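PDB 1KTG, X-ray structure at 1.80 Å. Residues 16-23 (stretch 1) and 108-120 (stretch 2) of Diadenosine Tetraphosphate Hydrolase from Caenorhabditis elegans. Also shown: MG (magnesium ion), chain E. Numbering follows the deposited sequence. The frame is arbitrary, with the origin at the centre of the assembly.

Stretch 1 16-23: GKIEFLLL
Stretch 2 (108-120) KWCELEDAIKIAD

Leu 22 and Phe 20 form the apolar centre of the contact between strand 17-23 and the strand-and-helix segment 108-120; together the two stretches bury 712 Å². Leu 22 (chi1 m, chi2 t) extends its CD1 into a pocket formed by the strand and the helix that follows it: 4.0 Å from Cys 110 SG, 4.2 Å from Ala 115 CB, 3.8 Å from Ile 118 CG2 and 4.5 Å from Ala 119 CB. Its CD1 also lies 3.6 Å from Ala 115 O, so it reaches the helix backbone as well as the alanine side chains. Phe 20 (chi1 m, chi2 94°) lies on the same sheet face; its CB is 4.4 Å from Ala 115 CB and its CE1 4.1 Å from Leu 112 CD1, with Leu 112 in t, p. Cys 110 (chi1 -44°) shares this face, a compact side chain between strand and helix. Helix 112-119 runs nearly along the strand, 19° between their N-to-C directions, with axes 8.1 Å apart at closest; Ala 115 and Ile 118 (m, t) point their CA-to-CB bonds toward the strand. Its backbone has ordinary helical angles, with i to i+4 bonds from Ala 115 N to Glu 111 O (2.8 Å) through Asp 120 N to Ile 116 O (3.0 Å). Asp 120 then leaves the helix with phi 68°.

Beneath this core the strands pair antiparallel, their directions 144° apart, in extended conformation. Phe 20 pairs with Cys 110 through Phe 20 N to Cys 110 O (2.7 Å) and Cys 110 N to Phe 20 O (2.8 Å). Leu 22 pairs with Lys 108 through Leu 22 N to Lys 108 O and Lys 108 N to Leu 22 O, both 3.0 Å. Between these hydrogen-bonded pairs sits the non-hydrogen-bonded pair Leu 21 and Trp 109, CA atoms 4.7 Å apart, with side chains on the other sheet face. There Leu 21 (t, p) places CB over the six-membered ring of Trp 109 (chi1 m, chi2 101°), 3.8 Å from CB to the ring centroid and 17° off the normal, a CH-pi contact suited to the broad indole.

Toward the polar edge, Glu 111 occupies the helix N-cap position, and water 1 joins the stretches nearby, donating to Ile 18 O (2.8 Å) and accepting from Leu 112 N (2.9 Å). Lys 17 (chi1 t, chi2 p) brings NZ to 3.2 Å from Glu 111 OE1, a salt bridge with a weak hydrogen bond. Glu 111 (m, t, chi3 37°) binds magnesium through OE2 at 2.0 Å, so its carboxylate serves both cations. Waters 2 and 3, at 2.2 and 2.1 Å from MG, each donate to Glu 19 OE2 at 2.6 Å; Glu 19 (m, t, chi3 -24°) thus reaches the metal through water. At the exposed margin the end of the extended Lys 108, all t, leads away from stretch 1 and its NZ forms a salt bridge with Asp 114 OD1 at 2.8 Å, linking strand to helix within stretch 2.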

ATOM      1  N   GLY A  16       7.665  18.761   3.624  1.00  6.53           N
ATOM      2  CA  GLY A  16       6.517  19.320   2.936  1.00  6.63           C
ATOM      3  C   GLY A  16       6.042  18.532   1.727  1.00  6.73           C
ATOM      4  O   GLY A  16       4.958  18.806   1.207  1.00  7.07           O
ATOM      5  N   LYS A  17       6.832  17.560   1.279  1.00  6.59           N
ATOM      6  CA  LYS A  17       6.478  16.774   0.097  1.00  6.81           C
ATOM      7  C   LYS A  17       5.892  15.406   0.429  1.00  6.72           C
ATOM      8  O   LYS A  17       6.451  14.654   1.228  1.00  6.77           O
ATOM      9  CB  LYS A  17       7.697  16.588  -0.821  1.00  7.01           C
ATOM     10  CG  LYS A  17       7.366  16.084  -2.226  1.00  8.03           C
ATOM     11  CD  LYS A  17       6.515  17.118  -2.990  1.00  9.53           C
ATOM     12  CE  LYS A  17       7.208  17.870  -4.142  1.00 10.75           C
ATOM     13  NZ  LYS A  17       8.650  17.643  -4.389  1.00 10.70           N
ATOM     14  N   ILE A  18       4.776  15.082  -0.217  1.00  6.02           N
ATOM     15  CA  ILE A  18       4.145  13.786  -0.043  1.00  6.32           C
ATOM     16  C   ILE A  18       4.973  12.714  -0.754  1.00  6.07           C
ATOM     17  O   ILE A  18       5.406  12.905  -1.901  1.00  6.37           O
ATOM     18  CB  ILE A  18       2.719  13.794  -0.627  1.00  6.53           C
ATOM     19  CG1 ILE A  18       1.821  14.792   0.121  1.00  8.06           C
ATOM     20  CG2 ILE A  18       2.119  12.391  -0.588  1.00  6.71           C
ATOM     21  CD1 ILE A  18       1.516  14.406   1.528  1.00  8.54           C
ATOM     22  N   GLU A  19       5.223  11.616  -0.054  1.00  5.95           N
ATOM     23  CA  GLU A  19       5.905  10.457  -0.616  1.00  6.11           C
ATOM     24  C   GLU A  19       5.123   9.216  -0.232  1.00  6.16           C
ATOM     25  O   GLU A  19       4.602   9.136   0.882  1.00  5.79           O
ATOM     26  CB  GLU A  19       7.338  10.350  -0.092  1.00  6.28           C
ATOM     27  CG  GLU A  19       8.228  11.507  -0.511  1.00  5.78           C
ATOM     28  CD  GLU A  19       9.673  11.347  -0.036  1.00  6.74           C
ATOM     29  OE1 GLU A  19       9.903  10.625   0.952  1.00  4.75           O
ATOM     30  OE2 GLU A  19      10.577  11.948  -0.646  1.00  6.16           O
ATOM     31  N   PHE A  20       5.022   8.279  -1.171  1.00  5.46           N
ATOM     32  CA  PHE A  20       4.340   6.988  -0.980  1.00  5.44           C
ATOM     33  C   PHE A  20       5.334   5.824  -0.837  1.00  6.04           C
ATOM     34  O   PHE A  20       6.340   5.747  -1.570  1.00  6.00           O
ATOM     35  CB  PHE A  20       3.411   6.705  -2.173  1.00  5.19           C
ATOM     36  CG  PHE A  20       2.351   7.751  -2.368  1.00  4.50           C
ATOM     37  CD1 PHE A  20       2.558   8.799  -3.239  1.00  6.23           C
ATOM     38  CD2 PHE A  20       1.171   7.707  -1.640  1.00  7.13           C
ATOM     39  CE1 PHE A  20       1.598   9.785  -3.410  1.00  6.59           C
ATOM     40  CE2 PHE A  20       0.202   8.686  -1.807  1.00  7.74           C
ATOM     41  CZ  PHE A  20       0.430   9.731  -2.690  1.00  7.72           C
ATOM     42  N   LEU A  21       5.050   4.905   0.081  1.00  5.59           N
ATOM     43  CA  LEU A  21       5.931   3.764   0.306  1.00  6.05           C
ATOM     44  C   LEU A  21       5.584   2.598  -0.621  1.00  6.45           C
ATOM     45  O   LEU A  21       4.452   2.137  -0.647  1.00  6.85           O
ATOM     46  CB  LEU A  21       5.860   3.296   1.766  1.00  6.21           C
ATOM     47  CG  LEU A  21       6.726   2.079   2.135  1.00  6.39           C
ATOM     48  CD1 LEU A  21       8.216   2.367   1.962  1.00  5.58           C
ATOM     49  CD2 LEU A  21       6.432   1.583   3.553  1.00  6.18           C
ATOM     50  N   LEU A  22       6.561   2.147  -1.393  1.00  6.41           N
ATOM     51  CA  LEU A  22       6.387   0.981  -2.238  1.00  6.45           C
ATOM     52  C   LEU A  22       7.403  -0.074  -1.830  1.00  6.62           C
ATOM     53  O   LEU A  22       8.549   0.260  -1.460  1.00  6.11           O
ATOM     54  CB  LEU A  22       6.549   1.332  -3.717  1.00  6.51           C
ATOM     55  CG  LEU A  22       5.479   2.258  -4.297  1.00  7.37           C
ATOM     56  CD1 LEU A  22       5.787   2.536  -5.760  1.00  7.32           C
ATOM     57  CD2 LEU A  22       4.089   1.663  -4.163  1.00  8.23           C
ATOM     58  N   LEU A  23       6.972  -1.337  -1.918  1.00  6.02           N
ATOM     59  CA  LEU A  23       7.789  -2.512  -1.595  1.00  5.81           C
ATOM     60  C   LEU A  23       7.971  -3.400  -2.833  1.00  6.03           C
ATOM     61  O   LEU A  23       7.035  -3.647  -3.597  1.00  5.79           O
ATOM     62  CB  LEU A  23       7.125  -3.346  -0.501  1.00  5.88           C
ATOM     63  CG  LEU A  23       6.609  -2.628   0.739  1.00  5.77           C
ATOM     64  CD1 LEU A  23       5.977  -3.652   1.672  1.00  5.51           C
ATOM     65  CD2 LEU A  23       7.725  -1.876   1.445  1.00  6.88           C
ATOM     66  N   LYS A 108      11.049   1.849  -1.476  1.00  5.65           N
ATOM     67  CA  LYS A 108      11.385   3.208  -1.884  1.00  5.18           C
ATOM     68  C   LYS A 108      10.291   4.160  -1.448  1.00  5.27           C
ATOM     69  O   LYS A 108       9.104   3.824  -1.494  1.00  4.94           O
ATOM     70  CB  LYS A 108      11.563   3.306  -3.397  1.00  5.51           C
ATOM     71  CG  LYS A 108      12.224   4.608  -3.845  1.00  5.61           C
ATOM     72  CD  LYS A 108      12.463   4.621  -5.356  1.00  6.50           C
ATOM     73  CE  LYS A 108      12.998   5.952  -5.871  1.00  5.02           C
ATOM     74  NZ  LYS A 108      12.892   6.044  -7.377  1.00  4.35           N
ATOM     75  N   TRP A 109      10.691   5.340  -0.993  1.00  5.50           N
ATOM     76  CA  TRP A 109       9.717   6.385  -0.695  1.00  5.48           C
ATOM     77  C   TRP A 109       9.640   7.221  -1.967  1.00  5.53           C
ATOM     78  O   TRP A 109      10.625   7.832  -2.378  1.00  5.69           O
ATOM     79  CB  TRP A 109      10.160   7.220   0.497  1.00  5.00           C
ATOM     80  CG  TRP A 109       9.945   6.528   1.807  1.00  5.51           C
ATOM     81  CD1 TRP A 109      10.878   5.887   2.561  1.00  5.21           C
ATOM     82  CD2 TRP A 109       8.712   6.425   2.522  1.00  5.66           C
ATOM     83  NE1 TRP A 109      10.299   5.386   3.702  1.00  5.56           N
ATOM     84  CE2 TRP A 109       8.968   5.707   3.699  1.00  6.11           C
ATOM     85  CE3 TRP A 109       7.406   6.870   2.281  1.00  5.87           C
ATOM     86  CZ2 TRP A 109       7.972   5.427   4.637  1.00  6.98           C
ATOM     87  CZ3 TRP A 109       6.420   6.591   3.220  1.00  6.17           C
ATOM     88  CH2 TRP A 109       6.711   5.876   4.378  1.00  6.62           C
ATOM     89  N   CYS A 110       8.466   7.251  -2.588  1.00  5.75           N
ATOM     90  CA  CYS A 110       8.310   7.847  -3.907  1.00  5.30           C
ATOM     91  C   CYS A 110       7.315   8.987  -4.002  1.00  5.24           C
ATOM     92  O   CYS A 110       6.194   8.866  -3.528  1.00  4.63           O
ATOM     93  CB  CYS A 110       7.819   6.784  -4.892  1.00  5.24           C
ATOM     94  SG  CYS A 110       8.640   5.178  -4.785  1.00  6.58           S
ATOM     95  N   GLU A 111       7.736  10.068  -4.657  1.00  4.75           N
ATOM     96  CA  GLU A 111       6.829  11.144  -5.029  1.00  5.27           C
ATOM     97  C   GLU A 111       5.806  10.577  -6.033  1.00  5.43           C
ATOM     98  O   GLU A 111       6.058   9.572  -6.700  1.00  6.30           O
ATOM     99  CB  GLU A 111       7.589  12.330  -5.613  1.00  5.29           C
ATOM    100  CG  GLU A 111       8.396  13.082  -4.575  1.00  6.04           C
ATOM    101  CD  GLU A 111       9.109  14.293  -5.153  1.00  6.96           C
ATOM    102  OE1 GLU A 111       8.524  14.952  -6.034  1.00  6.95           O
ATOM    103  OE2 GLU A 111      10.238  14.592  -4.709  1.00  6.83           O
ATOM    104  N   LEU A 112       4.647  11.211  -6.119  1.00  5.31           N
ATOM    105  CA  LEU A 112       3.537  10.690  -6.920  1.00  5.50           C
ATOM    106  C   LEU A 112       3.879  10.138  -8.311  1.00  5.51           C
ATOM    107  O   LEU A 112       3.510   9.022  -8.651  1.00  5.34           O
ATOM    108  CB  LEU A 112       2.466  11.762  -7.069  1.00  5.40           C
ATOM    109  CG  LEU A 112       1.296  11.351  -7.965  1.00  6.04           C
ATOM    110  CD1 LEU A 112       0.520  10.192  -7.353  1.00  6.61           C
ATOM    111  CD2 LEU A 112       0.397  12.537  -8.200  1.00  7.67           C
ATOM    112  N   GLU A 113       4.552  10.928  -9.133  1.00  5.55           N
ATOM    113  CA  GLU A 113       4.807  10.490 -10.498  1.00  5.73           C
ATOM    114  C   GLU A 113       5.742   9.288 -10.560  1.00  5.49           C
ATOM    115  O   GLU A 113       5.546   8.377 -11.366  1.00  5.76           O
ATOM    116  CB  GLU A 113       5.332  11.648 -11.323  1.00  6.00           C
ATOM    117  CG  GLU A 113       4.301  12.767 -11.486  1.00  7.36           C
ATOM    118  CD  GLU A 113       3.006  12.322 -12.160  1.00  8.92           C
ATOM    119  OE1 GLU A 113       3.012  11.331 -12.932  1.00  8.97           O
ATOM    120  OE2 GLU A 113       1.970  12.978 -11.921  1.00 10.42           O
ATOM    121  N   ASP A 114       6.743   9.290  -9.689  1.00  5.17           N
ATOM    122  CA  ASP A 114       7.705   8.204  -9.598  1.00  5.01           C
ATOM    123  C   ASP A 114       7.011   6.945  -9.090  1.00  5.26           C
ATOM    124  O   ASP A 114       7.261   5.825  -9.577  1.00  4.54           O
ATOM    125  CB  ASP A 114       8.827   8.611  -8.641  1.00  5.23           C
ATOM    126  CG  ASP A 114       9.957   7.622  -8.609  1.00  5.78           C
ATOM    127  OD1 ASP A 114      10.442   7.298  -7.493  1.00  5.24           O
ATOM    128  OD2 ASP A 114      10.434   7.119  -9.647  1.00  6.21           O
ATOM    129  N   ALA A 115       6.135   7.127  -8.108  1.00  5.29           N
ATOM    130  CA  ALA A 115       5.384   6.009  -7.568  1.00  5.82           C
ATOM    131  C   ALA A 115       4.543   5.364  -8.665  1.00  5.65           C
ATOM    132  O   ALA A 115       4.467   4.133  -8.762  1.00  5.59           O
ATOM    133  CB  ALA A 115       4.509   6.461  -6.405  1.00  5.73           C
ATOM    134  N   ILE A 116       3.929   6.187  -9.506  1.00  6.09           N
ATOM    135  CA  ILE A 116       3.091   5.674 -10.586  1.00  6.23           C
ATOM    136  C   ILE A 116       3.944   4.890 -11.578  1.00  6.32           C
ATOM    137  O   ILE A 116       3.583   3.782 -11.980  1.00  6.05           O
ATOM    138  CB  ILE A 116       2.337   6.816 -11.293  1.00  6.79           C
ATOM    139  CG1 ILE A 116       1.263   7.389 -10.370  1.00  7.45           C
ATOM    140  CG2 ILE A 116       1.677   6.328 -12.558  1.00  7.74           C
ATOM    141  CD1 ILE A 116       0.789   8.773 -10.794  1.00  8.86           C
ATOM    142  N   LYS A 117       5.080   5.460 -11.958  1.00  5.66           N
ATOM    143  CA  LYS A 117       5.984   4.782 -12.874  1.00  6.20           C
ATOM    144  C   LYS A 117       6.442   3.428 -12.312  1.00  6.24           C
ATOM    145  O   LYS A 117       6.448   2.426 -13.033  1.00  5.88           O
ATOM    146  CB  LYS A 117       7.197   5.656 -13.173  1.00  6.55           C
ATOM    147  N   ILE A 118       6.838   3.410 -11.040  1.00  6.33           N
ATOM    148  CA  ILE A 118       7.371   2.197 -10.408  1.00  7.08           C
ATOM    149  C   ILE A 118       6.281   1.128 -10.206  1.00  7.31           C
ATOM    150  O   ILE A 118       6.529  -0.060 -10.416  1.00  7.64           O
ATOM    151  CB  ILE A 118       8.079   2.530  -9.071  1.00  7.25           C
ATOM    152  CG1 ILE A 118       9.411   3.242  -9.346  1.00  7.98           C
ATOM    153  CG2 ILE A 118       8.317   1.266  -8.252  1.00  7.53           C
ATOM    154  CD1 ILE A 118      10.154   3.732  -8.091  1.00  8.13           C
ATOM    155  N   ALA A 119       5.080   1.559  -9.834  1.00  8.16           N
ATOM    156  CA  ALA A 119       3.953   0.648  -9.596  1.00  8.83           C
ATOM    157  C   ALA A 119       3.505   0.040 -10.919  1.00  9.53           C
ATOM    158  O   ALA A 119       2.999  -1.079 -10.967  1.00  9.25           O
ATOM    159  CB  ALA A 119       2.812   1.377  -8.930  1.00  9.06           C
ATOM    160  N   ASP A 120       3.694   0.821 -11.974  1.00 10.01           N
ATOM    161  CA  ASP A 120       3.523   0.407 -13.360  1.00 10.94           C
ATOM    162  C   ASP A 120       2.096   0.095 -13.829  1.00 10.79           C
ATOM    163  O   ASP A 120       1.735   0.478 -14.934  1.00 12.20           O
ATOM    164  CB  ASP A 120       4.503  -0.718 -13.712  1.00 11.23           C
ATOM    165  CG  ASP A 120       4.329  -1.215 -15.124  1.00 13.58           C
ATOM    166  OD1 ASP A 120       4.498  -0.426 -16.093  1.00 15.96           O
ATOM    167  OD2 ASP A 120       4.013  -2.396 -15.357  1.00 17.02           O
TER
HETATM  168 MG    MG E 501      11.745  14.064  -3.416  1.00 11.07          MG
HETATM  169  O   HOH W   1       4.017  13.388  -4.321  1.00 11.97           O
HETATM  170  O   HOH W   2      10.552  14.400  -1.616  1.00 10.44           O
HETATM  171  O   HOH W   3      11.164  12.006  -3.151  1.00  7.48           O